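Local coordinates for ferrous iron uptake transporter protein B (Streptococcus thermophilus, PDB 3TAH) that probably transports ferrous iron into the cell at the expense of GTP, the part in hand being its cytosolic G-protein domain with the attached helical domain, at residues G31-V36 / E52-P57; G43-K46 / D50-I53; L103-I108 / P172-R177; R177-I182 / S197-A202. The protein carries 1 engineered substitution. One frame throughout, in Å; residues are numbered along the deposited sequence. Where two conformers were deposited one is given.

Contact 1. Residues G31-V36 / E52-P57; sequences GNWPGV and EIQDLP
W33 sends the six-membered end of its indole into the angle between Q54 and L56, and CZ2 does most of the touching. Q54 arrives from the opposite direction: its NE2 stands 3.5 Å from W33 CZ2, approaching obliquely, with the amide plane turned 58° from the indole. The amide is held in that attitude by its own strand, for Q54 NE2 donates to D55 O at 3.0 Å, almost straight and on a carbonyl lone pair. A bend at chi2 of 60° folds the Q54 chain back to make this bond. L56 adds its CD2 methyl, 3.9 Å from W33 CZ2. Here strand 28-32 gives way to the first switch loop, and strand 51-55 runs into the DxPG (G3) motif of the GTPase, whose D55 carboxylate is salt-bridged to K16 of the P-loop. D55 O also lies near the indole plane, at its edge. A water lies between, accepting from W33 NE1 at a long 3.3 Å and able to donate to D55 O at 2.7 Å. Behind the indole, a type II turn runs from W33 to V36, with N32 ND2 bonded to V36 O at 2.9 Å. V71 of helix 67-77 packs on W33, Y75 on L56.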
loop_
_atom_site.group_PDB
_atom_site.type_symbol
_atom_site.label_atom_id
_atom_site.label_comp_id
_atom_site.label_asym_id
_atom_site.label_seq_id
_atom_site.Cartn_x
_atom_site.Cartn_y
_atom_site.Cartn_z
ATOM N N GLY A 31 -8.755 20.234 5.786
ATOM C CA GLY A 31 -8.140 21.312 4.995
ATOM C C GLY A 31 -7.826 20.791 3.606
ATOM O O GLY A 31 -8.544 19.940 3.090
ATOM N N ASN A 32 -6.763 21.296 3.004
ATOM C CA ASN A 32 -6.292 20.797 1.722
ATOM C C ASN A 32 -4.814 20.456 1.810
ATOM O O ASN A 32 -4.094 20.988 2.664
ATOM C CB ASN A 32 -6.512 21.819 0.596
ATOM C CG ASN A 32 -5.684 23.080 0.780
ATOM O OD1 ASN A 32 -5.989 23.910 1.641
ATOM N ND2 ASN A 32 -4.634 23.238 -0.028
ATOM N N TRP A 33 -4.365 19.574 0.926
ATOM C CA TRP A 33 -2.940 19.278 0.827
ATOM C C TRP A 33 -2.264 20.469 0.150
ATOM O O TRP A 33 -2.861 21.106 -0.724
ATOM C CB TRP A 33 -2.674 17.968 0.090
ATOM C CG TRP A 33 -3.070 16.780 0.909
ATOM C CD1 TRP A 33 -4.265 16.144 0.889
ATOM C CD2 TRP A 33 -2.264 16.091 1.874
ATOM N NE1 TRP A 33 -4.269 15.098 1.783
ATOM C CE2 TRP A 33 -3.050 15.043 2.401
ATOM C CE3 TRP A 33 -0.957 16.266 2.354
ATOM C CZ2 TRP A 33 -2.576 14.168 3.381
ATOM C CZ3 TRP A 33 -0.484 15.393 3.338
ATOM C CH2 TRP A 33 -1.295 14.357 3.834
ATOM N N PRO A 34 -1.028 20.790 0.563
ATOM C CA PRO A 34 -0.415 22.014 0.042
ATOM C C PRO A 34 -0.296 22.055 -1.483
ATOM O O PRO A 34 0.091 21.064 -2.112
ATOM C CB PRO A 34 0.977 22.025 0.686
ATOM C CG PRO A 34 0.883 21.143 1.837
ATOM C CD PRO A 34 -0.179 20.134 1.570
ATOM N N GLY A 35 -0.648 23.204 -2.054
ATOM C CA GLY A 35 -0.567 23.435 -3.498
ATOM C C GLY A 35 -1.636 22.789 -4.368
ATOM O O GLY A 35 -1.619 22.980 -5.582
ATOM N N VAL A 36 -2.556 22.026 -3.768
ATOM C CA VAL A 36 -3.625 21.341 -4.498
ATOM C C VAL A 36 -4.949 21.480 -3.747
ATOM O O VAL A 36 -4.976 21.896 -2.581
ATOM C CB VAL A 36 -3.290 19.840 -4.718
ATOM C CG1 VAL A 36 -2.072 19.693 -5.629
ATOM C CG2 VAL A 36 -3.061 19.126 -3.390
ATOM N N GLU A 52 -2.838 9.235 15.959
ATOM C CA GLU A 52 -3.472 10.108 14.975
ATOM C C GLU A 52 -3.701 9.359 13.668
ATOM O O GLU A 52 -2.796 8.685 13.171
ATOM C CB GLU A 52 -2.617 11.333 14.707
ATOM C CG GLU A 52 -3.265 12.332 13.760
ATOM C CD GLU A 52 -2.563 13.680 13.779
ATOM O OE1 GLU A 52 -3.219 14.709 14.045
ATOM O OE2 GLU A 52 -1.348 13.706 13.533
ATOM N N ILE A 53 -4.903 9.493 13.123
ATOM C CA ILE A 53 -5.256 8.905 11.840
ATOM C C ILE A 53 -5.099 9.988 10.780
ATOM O O ILE A 53 -5.758 11.035 10.836
ATOM C CB ILE A 53 -6.700 8.366 11.830
ATOM C CG1 ILE A 53 -6.931 7.413 13.016
ATOM C CG2 ILE A 53 -7.024 7.699 10.519
ATOM C CD1 ILE A 53 -5.971 6.269 13.128
ATOM N N GLN A 54 -4.206 9.742 9.830
ATOM C CA GLN A 54 -4.086 10.584 8.662
ATOM C C GLN A 54 -4.913 9.911 7.588
ATOM O O GLN A 54 -4.500 8.869 7.046
ATOM C CB GLN A 54 -2.624 10.718 8.206
ATOM C CG GLN A 54 -2.445 11.588 6.961
ATOM C CD GLN A 54 -2.943 12.995 7.171
ATOM O OE1 GLN A 54 -2.359 13.733 7.943
ATOM N NE2 GLN A 54 -4.032 13.369 6.493
ATOM N N ASP A 55 -6.077 10.476 7.278
ATOM C CA ASP A 55 -6.850 9.975 6.159
ATOM C C ASP A 55 -6.064 10.305 4.889
ATOM O O ASP A 55 -5.347 11.319 4.817
ATOM C CB ASP A 55 -8.260 10.569 6.114
ATOM C CG ASP A 55 -9.176 9.841 5.150
ATOM O OD1 ASP A 55 -9.179 8.592 5.132
ATOM O OD2 ASP A 55 -9.902 10.527 4.406
ATOM N N LEU A 56 -6.174 9.416 3.912
ATOM C CA LEU A 56 -5.592 9.624 2.600
ATOM C C LEU A 56 -6.705 9.401 1.591
ATOM O O LEU A 56 -7.641 8.653 1.879
ATOM C CB LEU A 56 -4.413 8.677 2.374
ATOM C CG LEU A 56 -3.174 8.886 3.240
ATOM C CD1 LEU A 56 -2.107 7.830 2.927
ATOM C CD2 LEU A 56 -2.578 10.288 3.038
ATOM N N PRO A 57 -6.625 10.050 0.414
ATOM C CA PRO A 57 -7.697 9.909 -0.586
ATOM C C PRO A 57 -7.885 8.455 -0.992
ATOM O O PRO A 57 -6.906 7.710 -1.063
ATOM C CB PRO A 57 -7.193 10.711 -1.793
ATOM C CG PRO A 57 -6.064 11.505 -1.330
ATOM C CD PRO A 57 -5.536 10.930 -0.056
HETATM O O HOH W 1 -6.449 13.458 3.609
#

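Contact 2. Residues G43-K46 / D50-I53; sequences GLVK and DLEI
The beta hairpin of strands 39-45 and 51-55, part of the central sheet of the G domain, is held here by G43, L44 and V45 set against I53, E52 and L51. G43 and I53 form an antiparallel hydrogen-bonded pair, with G43 N to I53 O at 3.1 Å and I53 N to G43 O at 2.8 Å. Nearer the turn, V45 N donates to L51 O at 2.8 Å, and the same oxygen receives a CA-H contact from L44 CA at 3.4 Å. L44 and E52 form the neighbouring non-hydrogen-bonded pair; as directly paired residues they point to the same face, with L44 CD2 3.8 Å from E52 CB. The E52 carboxylate has a long, weak ion pair to R29 and lies close to E5, so one of the two acids may hold its proton more readily than usual. V45 carries the apolar packing through one branch. With CG1 anti to the backbone N (chi1 175°), CG2 is left to face the other strand, pressed to 3.5 Å from L51 CB, which is tight for two carbons, and 3.6 Å from I53 CD1. F20 and I23 of helix 16-24 pack on I53, while V155 of helix 151-159 touches both V45 and L51. The polar bonding between the strands is thus all main chain, and the buried side chains add hydrocarbon alone.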
loop_
_atom_site.group_PDB
_atom_site.type_symbol
_atom_site.label_atom_id
_atom_site.label_comp_id
_atom_site.label_asym_id
_atom_site.label_seq_id
_atom_site.Cartn_x
_atom_site.Cartn_y
_atom_site.Cartn_z
ATOM N N GLY A 43 -7.674 12.978 12.208
ATOM C CA GLY A 43 -8.342 12.947 13.512
ATOM C C GLY A 43 -7.605 12.060 14.482
ATOM O O GLY A 43 -6.928 11.114 14.072
ATOM N N LEU A 44 -7.724 12.361 15.778
ATOM C CA LEU A 44 -7.149 11.528 16.823
ATOM C C LEU A 44 -8.054 10.327 17.084
ATOM O O LEU A 44 -9.280 10.427 16.941
ATOM C CB LEU A 44 -6.952 12.334 18.109
ATOM C CG LEU A 44 -6.015 13.551 17.984
ATOM C CD1 LEU A 44 -5.849 14.244 19.355
ATOM C CD2 LEU A 44 -4.657 13.178 17.396
ATOM N N VAL A 45 -7.465 9.198 17.467
ATOM C CA VAL A 45 -8.272 8.006 17.778
ATOM C C VAL A 45 -9.071 8.320 19.055
ATOM O O VAL A 45 -8.482 8.617 20.082
ATOM C CB VAL A 45 -7.424 6.751 17.931
ATOM C CG1 VAL A 45 -8.269 5.553 18.376
ATOM C CG2 VAL A 45 -6.735 6.423 16.603
ATOM N N LYS A 46 -10.399 8.266 18.964
ATOM C CA LYS A 46 -11.294 8.626 20.088
ATOM C C LYS A 46 -10.917 7.902 21.380
ATOM O O LYS A 46 -10.887 8.512 22.455
ATOM C CB LYS A 46 -12.765 8.372 19.696
ATOM C CG LYS A 46 -13.807 8.790 20.732
ATOM N N ASP A 50 -3.272 9.445 21.852
ATOM C CA ASP A 50 -1.875 9.329 21.397
ATOM C C ASP A 50 -1.727 8.825 19.948
ATOM O O ASP A 50 -0.627 8.866 19.407
ATOM C CB ASP A 50 -1.072 8.404 22.323
ATOM C CG ASP A 50 -0.772 9.034 23.670
ATOM O OD1 ASP A 50 -0.580 10.265 23.720
ATOM O OD2 ASP A 50 -0.703 8.297 24.676
ATOM N N LEU A 51 -2.810 8.333 19.340
ATOM C CA LEU A 51 -2.799 7.852 17.962
ATOM C C LEU A 51 -3.497 8.849 17.050
ATOM O O LEU A 51 -4.631 9.266 17.328
ATOM C CB LEU A 51 -3.514 6.503 17.852
ATOM C CG LEU A 51 -3.132 5.382 18.817
ATOM C CD1 LEU A 51 -3.973 4.150 18.495
ATOM C CD2 LEU A 51 -1.652 5.053 18.784
ATOM N N GLU A 52 -2.838 9.235 15.959
ATOM C CA GLU A 52 -3.472 10.108 14.975
ATOM C C GLU A 52 -3.701 9.359 13.668
ATOM O O GLU A 52 -2.796 8.685 13.171
ATOM C CB GLU A 52 -2.617 11.333 14.707
ATOM C CG GLU A 52 -3.265 12.332 13.760
ATOM C CD GLU A 52 -2.563 13.680 13.779
ATOM O OE1 GLU A 52 -3.219 14.709 14.045
ATOM O OE2 GLU A 52 -1.348 13.706 13.533
ATOM N N ILE A 53 -4.903 9.493 13.123
ATOM C CA ILE A 53 -5.256 8.905 11.840
ATOM C C ILE A 53 -5.099 9.988 10.780
ATOM O O ILE A 53 -5.758 11.035 10.836
ATOM C CB ILE A 53 -6.700 8.366 11.830
ATOM C CG1 ILE A 53 -6.931 7.413 13.016
ATOM C CG2 ILE A 53 -7.024 7.699 10.519
ATOM C CD1 ILE A 53 -5.971 6.269 13.128
#

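Contact 3. Residues L103-I108 / P172-R177; sequences LIETGI and PIYDDR
The Y174 ring has P172 O over the centre of one face, 3.8 Å above the plane, and E105 OE2 at its edge in the ring plane. That edge contact is a hydrogen bond: Y174 OH donates to E105 OE2 at 2.6 Å, reaching the syn side of the carboxylate but 25° out of its plane. Ring and carboxylate stand nearly perpendicular, 86° apart, and the two side chains come from opposite directions. The E105 chain runs extended beyond CG, which carries the acid across the gap. A water donates both to E105 OE2 and to P172 O, 2.7 Å from each, so OE2 is gripped twice, while OE1 has a salt bridge to R249 of helix 241-259. Two donors and an arginine on one buried carboxylate would be expected to favour its charged form. Alongside, I104 turns its CG2 methyl to P172 CD at 3.7 Å. The contact joins the end of helix 93-105 in the G domain to the chain entering the helical domain, and both of its ends are finished by local bonds. On the G-domain side, T106 OG1 donates to L103 O at 2.7 Å, and G107, with positive phi, takes the chain out of helical geometry. On the other side D175 is the N-cap of helix 176-189: its OD1 accepts from R177 N at 2.9 Å and from R177 NE at 2.8 Å, the latter within a salt bridge, and the two donors come from opposite faces of the carboxylate.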
loop_
_atom_site.group_PDB
_atom_site.type_symbol
_atom_site.label_atom_id
_atom_site.label_comp_id
_atom_site.label_asym_id
_atom_site.label_seq_id
_atom_site.Cartn_x
_atom_site.Cartn_y
_atom_site.Cartn_z
ATOM N N LEU A 103 1.292 -0.632 -1.410
ATOM C CA LEU A 103 1.454 -0.099 -0.054
ATOM C C LEU A 103 2.563 -0.830 0.713
ATOM O O LEU A 103 3.394 -0.183 1.361
ATOM C CB LEU A 103 0.134 -0.149 0.715
ATOM C CG LEU A 103 -1.021 0.681 0.130
ATOM C CD1 LEU A 103 -2.337 0.366 0.863
ATOM C CD2 LEU A 103 -0.735 2.200 0.147
ATOM N N ILE A 104 2.595 -2.165 0.626
ATOM C CA ILE A 104 3.631 -2.951 1.305
ATOM C C ILE A 104 5.012 -2.503 0.828
ATOM O O ILE A 104 5.944 -2.371 1.616
ATOM C CB ILE A 104 3.426 -4.481 1.092
ATOM C CG1 ILE A 104 2.118 -4.946 1.763
ATOM C CG2 ILE A 104 4.620 -5.277 1.656
ATOM C CD1 ILE A 104 1.648 -6.376 1.411
ATOM N N GLU A 105 5.132 -2.262 -0.474
ATOM C CA GLU A 105 6.404 -1.904 -1.099
ATOM C C GLU A 105 6.967 -0.543 -0.648
ATOM O O GLU A 105 8.165 -0.301 -0.789
ATOM C CB GLU A 105 6.254 -1.960 -2.616
ATOM C CG GLU A 105 6.076 -3.409 -3.084
ATOM C CD GLU A 105 5.513 -3.558 -4.478
ATOM O OE1 GLU A 105 5.133 -2.545 -5.111
ATOM O OE2 GLU A 105 5.456 -4.715 -4.943
ATOM N N THR A 106 6.125 0.326 -0.094
ATOM C CA THR A 106 6.602 1.605 0.456
ATOM C C THR A 106 7.556 1.423 1.646
ATOM O O THR A 106 8.330 2.333 1.989
ATOM C CB THR A 106 5.440 2.521 0.920
ATOM O OG1 THR A 106 4.817 1.954 2.080
ATOM C CG2 THR A 106 4.411 2.766 -0.203
ATOM N N GLY A 107 7.489 0.258 2.291
ATOM C CA GLY A 107 8.285 -0.028 3.461
ATOM C C GLY A 107 7.718 0.467 4.781
ATOM O O GLY A 107 8.370 0.286 5.804
ATOM N N ILE A 108 6.538 1.090 4.775
ATOM C CA ILE A 108 5.845 1.438 6.015
ATOM C C ILE A 108 4.919 0.266 6.322
ATOM O O ILE A 108 4.028 -0.019 5.518
ATOM C CB ILE A 108 5.007 2.688 5.880
ATOM C CG1 ILE A 108 5.882 3.873 5.484
ATOM C CG2 ILE A 108 4.297 2.972 7.195
ATOM C CD1 ILE A 108 5.102 5.131 5.315
ATOM N N PRO A 172 5.817 -8.695 -1.291
ATOM C CA PRO A 172 5.360 -9.659 -2.306
ATOM C C PRO A 172 6.493 -10.062 -3.250
ATOM O O PRO A 172 7.132 -9.206 -3.847
ATOM C CB PRO A 172 4.280 -8.885 -3.078
ATOM C CG PRO A 172 3.747 -7.927 -2.071
ATOM C CD PRO A 172 4.921 -7.526 -1.220
ATOM N N ILE A 173 6.746 -11.361 -3.356
ATOM C CA ILE A 173 7.805 -11.874 -4.218
ATOM C C ILE A 173 7.160 -12.248 -5.543
ATOM O O ILE A 173 6.207 -13.031 -5.571
ATOM C CB ILE A 173 8.532 -13.091 -3.581
ATOM C CG1 ILE A 173 9.232 -12.682 -2.290
ATOM C CG2 ILE A 173 9.554 -13.703 -4.561
ATOM C CD1 ILE A 173 9.795 -13.871 -1.493
ATOM N N TYR A 174 7.671 -11.677 -6.632
ATOM C CA TYR A 174 7.144 -11.896 -7.978
ATOM C C TYR A 174 7.983 -12.935 -8.725
ATOM O O TYR A 174 8.896 -13.531 -8.147
ATOM C CB TYR A 174 7.111 -10.567 -8.741
ATOM C CG TYR A 174 6.311 -9.516 -8.018
ATOM C CD1 TYR A 174 4.984 -9.772 -7.631
ATOM C CD2 TYR A 174 6.847 -8.287 -7.710
ATOM C CE1 TYR A 174 4.223 -8.817 -6.952
ATOM C CE2 TYR A 174 6.097 -7.325 -7.022
ATOM C CZ TYR A 174 4.783 -7.598 -6.656
ATOM O OH TYR A 174 4.025 -6.671 -5.988
ATOM N N ASP A 175 7.671 -13.155 -9.999
ATOM C CA ASP A 175 8.415 -14.108 -10.822
ATOM C C ASP A 175 9.920 -13.866 -10.752
ATOM O O ASP A 175 10.363 -12.706 -10.712
ATOM C CB ASP A 175 7.997 -14.020 -12.289
ATOM C CG ASP A 175 8.655 -15.105 -13.119
ATOM O OD1 ASP A 175 9.618 -14.807 -13.846
ATOM O OD2 ASP A 175 8.231 -16.265 -12.976
ATOM N N ASP A 176 10.704 -14.946 -10.728
ATOM C CA ASP A 176 12.185 -14.828 -10.765
ATOM C C ASP A 176 12.738 -13.839 -11.778
ATOM O O ASP A 176 13.743 -13.169 -11.500
ATOM C CB ASP A 176 12.848 -16.182 -11.059
ATOM C CG ASP A 176 12.788 -17.132 -9.891
ATOM O OD1 ASP A 176 12.515 -16.694 -8.754
ATOM O OD2 ASP A 176 13.027 -18.333 -10.114
ATOM N N ARG A 177 12.108 -13.754 -12.944
ATOM C CA ARG A 177 12.581 -12.851 -14.010
ATOM C C ARG A 177 12.349 -11.383 -13.666
ATOM O O ARG A 177 13.172 -10.531 -14.016
ATOM C CB ARG A 177 11.914 -13.157 -15.340
ATOM C CG ARG A 177 12.290 -14.496 -15.968
ATOM C CD ARG A 177 11.325 -14.803 -17.098
ATOM N NE ARG A 177 9.984 -15.096 -16.599
ATOM C CZ ARG A 177 8.901 -15.260 -17.355
ATOM N NH1 ARG A 177 8.969 -15.188 -18.685
ATOM N NH2 ARG A 177 7.735 -15.517 -16.782
HETATM O O HOH W 2 7.090 -6.474 -3.651
#

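Contact 4. Residues R177-I182 / S197-A202; sequences RLEAAI and SARFYA
E179 and R199 meet in a bidentate salt bridge that makes the tight part of this contact. R199 comes end-on, NH1 to E179 OE1 at 3.0 Å and NH2 to E179 OE2 at 2.7 Å, each oxygen using its syn lone pair. Carboxylate and guanidinium lie nearly in one plane, 7° apart, although the side chains that carry them cross at about a right angle. R199 can reach so far because its chain is extended from CG to NE; E179 instead bends at chi2 (-62°) to present both oxygens. I182 then covers the arginine: its CD1 lies over one guanidinium face, 3.7 Å from R199 NH2, and its CG2 comes to 3.5 Å from R199 NH1. Each partner has further work close by, E179 OE2 accepting from Y174 N and R199 NH2 making a weak bond to P172 O. Together these bonds fix the turn of the guanidinium about its chain. Beyond the salt bridge the packing is slacker. I182 CG2 and A202 CB are 4.1 Å apart, though the backbones come nearest here, I182 CA to A202 CA at 5.9 Å. The axes of the short segments pass 11.2 Å apart at their closest, and the long E179 and R199 chains bridge this where they meet. E179 and A180 are partly exposed, and R177 is exposed to solvent. Such a nearly perpendicular pairing, with axes at 106°, belongs to the FeoB cytosolic helical domain, where successive helices 176-189 and 198-206 are joined by a charged pair with an aliphatic cover.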
loop_
_atom_site.group_PDB
_atom_site.type_symbol
_atom_site.label_atom_id
_atom_site.label_comp_id
_atom_site.label_asym_id
_atom_site.label_seq_id
_atom_site.Cartn_x
_atom_site.Cartn_y
_atom_site.Cartn_z
ATOM N N ARG A 177 12.108 -13.754 -12.944
ATOM C CA ARG A 177 12.581 -12.851 -14.010
ATOM C C ARG A 177 12.349 -11.383 -13.666
ATOM O O ARG A 177 13.172 -10.531 -14.016
ATOM C CB ARG A 177 11.914 -13.157 -15.340
ATOM C CG ARG A 177 12.290 -14.496 -15.968
ATOM C CD ARG A 177 11.325 -14.803 -17.098
ATOM N NE ARG A 177 9.984 -15.096 -16.599
ATOM C CZ ARG A 177 8.901 -15.260 -17.355
ATOM N NH1 ARG A 177 8.969 -15.188 -18.685
ATOM N NH2 ARG A 177 7.735 -15.517 -16.782
ATOM N N LEU A 178 11.243 -11.086 -12.988
ATOM C CA LEU A 178 11.023 -9.716 -12.532
ATOM C C LEU A 178 11.916 -9.401 -11.342
ATOM O O LEU A 178 12.447 -8.302 -11.264
ATOM C CB LEU A 178 9.550 -9.437 -12.200
ATOM C CG LEU A 178 9.249 -8.000 -11.743
ATOM C CD1 LEU A 178 9.779 -6.958 -12.748
ATOM C CD2 LEU A 178 7.757 -7.820 -11.528
ATOM N N GLU A 179 12.072 -10.354 -10.421
ATOM C CA GLU A 179 12.975 -10.183 -9.263
ATOM C C GLU A 179 14.424 -9.910 -9.681
ATOM O O GLU A 179 15.100 -9.091 -9.053
ATOM C CB GLU A 179 12.894 -11.379 -8.312
ATOM C CG GLU A 179 11.537 -11.526 -7.608
ATOM C CD GLU A 179 11.198 -10.352 -6.729
ATOM O OE1 GLU A 179 12.126 -9.712 -6.184
ATOM O OE2 GLU A 179 9.994 -10.047 -6.580
ATOM N N ALA A 180 14.884 -10.561 -10.753
ATOM C CA ALA A 180 16.216 -10.306 -11.306
ATOM C C ALA A 180 16.336 -8.849 -11.755
ATOM O O ALA A 180 17.329 -8.171 -11.450
ATOM C CB ALA A 180 16.513 -11.268 -12.491
ATOM N N ALA A 181 15.316 -8.362 -12.460
ATOM C CA ALA A 181 15.285 -6.963 -12.891
ATOM C C ALA A 181 15.281 -5.987 -11.709
ATOM O O ALA A 181 16.001 -4.994 -11.712
ATOM C CB ALA A 181 14.064 -6.700 -13.791
ATOM N N ILE A 182 14.452 -6.260 -10.705
ATOM C CA ILE A 182 14.379 -5.398 -9.515
ATOM C C ILE A 182 15.736 -5.365 -8.778
ATOM O O ILE A 182 16.223 -4.282 -8.397
ATOM C CB ILE A 182 13.256 -5.847 -8.572
ATOM C CG1 ILE A 182 11.886 -5.656 -9.244
ATOM C CG2 ILE A 182 13.322 -5.086 -7.227
ATOM C CD1 ILE A 182 10.771 -6.395 -8.518
ATOM N N SER A 197 12.400 2.163 1.227
ATOM C CA SER A 197 11.504 2.338 0.098
ATOM C C SER A 197 12.175 1.986 -1.224
ATOM O O SER A 197 11.588 2.210 -2.294
ATOM C CB SER A 197 10.983 3.786 0.072
ATOM O OG SER A 197 12.038 4.735 0.144
ATOM N N ALA A 198 13.383 1.419 -1.163
ATOM C CA ALA A 198 14.179 1.166 -2.371
ATOM C C ALA A 198 13.415 0.319 -3.375
ATOM O O ALA A 198 13.454 0.604 -4.568
ATOM C CB ALA A 198 15.519 0.514 -2.048
ATOM N N ARG A 199 12.710 -0.698 -2.890
ATOM C CA ARG A 199 11.939 -1.587 -3.764
ATOM C C ARG A 199 10.795 -0.855 -4.483
ATOM O O ARG A 199 10.552 -1.116 -5.667
ATOM C CB ARG A 199 11.419 -2.788 -2.975
ATOM C CG ARG A 199 10.826 -3.863 -3.835
ATOM C CD ARG A 199 10.544 -5.110 -3.010
ATOM N NE ARG A 199 9.791 -6.056 -3.812
ATOM C CZ ARG A 199 10.301 -6.950 -4.656
ATOM N NH1 ARG A 199 11.612 -7.087 -4.848
ATOM N NH2 ARG A 199 9.472 -7.737 -5.334
ATOM N N PHE A 200 10.117 0.054 -3.774
ATOM C CA PHE A 200 9.076 0.888 -4.373
ATOM C C PHE A 200 9.647 1.662 -5.555
ATOM O O PHE A 200 9.057 1.697 -6.632
ATOM C CB PHE A 200 8.494 1.892 -3.364
ATOM C CG PHE A 200 7.476 2.804 -3.964
ATOM C CD1 PHE A 200 6.136 2.464 -3.943
ATOM C CD2 PHE A 200 7.850 4.008 -4.550
ATOM C CE1 PHE A 200 5.190 3.292 -4.512
ATOM C CE2 PHE A 200 6.890 4.837 -5.115
ATOM C CZ PHE A 200 5.570 4.472 -5.089
ATOM N N TYR A 201 10.794 2.299 -5.331
ATOM C CA TYR A 201 11.434 3.085 -6.378
ATOM C C TYR A 201 11.943 2.201 -7.513
ATOM O O TYR A 201 11.816 2.572 -8.676
ATOM C CB TYR A 201 12.579 3.912 -5.807
ATOM C CG TYR A 201 12.114 5.090 -5.008
ATOM C CD1 TYR A 201 11.532 6.188 -5.639
ATOM C CD2 TYR A 201 12.263 5.128 -3.635
ATOM C CE1 TYR A 201 11.099 7.282 -4.913
ATOM C CE2 TYR A 201 11.836 6.218 -2.906
ATOM C CZ TYR A 201 11.262 7.292 -3.551
ATOM O OH TYR A 201 10.826 8.374 -2.823
ATOM N N ALA A 202 12.511 1.042 -7.184
ATOM C CA ALA A 202 13.028 0.146 -8.214
ATOM C C ALA A 202 11.901 -0.321 -9.157
ATOM O O ALA A 202 12.070 -0.346 -10.374
ATOM C CB ALA A 202 13.756 -1.041 -7.595
#

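From the N terminus, contact 1 is the first to open and closes a loop over the 15 residues 37-51. Contact 2, the hairpin of 43-46 and 50-53, opens within that loop, at 43, and closes on the stretch of strand 51-55 where contact 1 also ends, sharing E52 and I53. Both belong to the G domain and lie on the other side of the chain's centre from the later two. Contact 3 opens after them and closes over 63 residues, bringing the end of helix 93-105 to the entry of the helical domain. Contact 4 follows in series, sharing R177, and closes a short loop within that domain. The centres of contacts 3 and 4 are about 8 Å apart, and F200 packs against E105 between them.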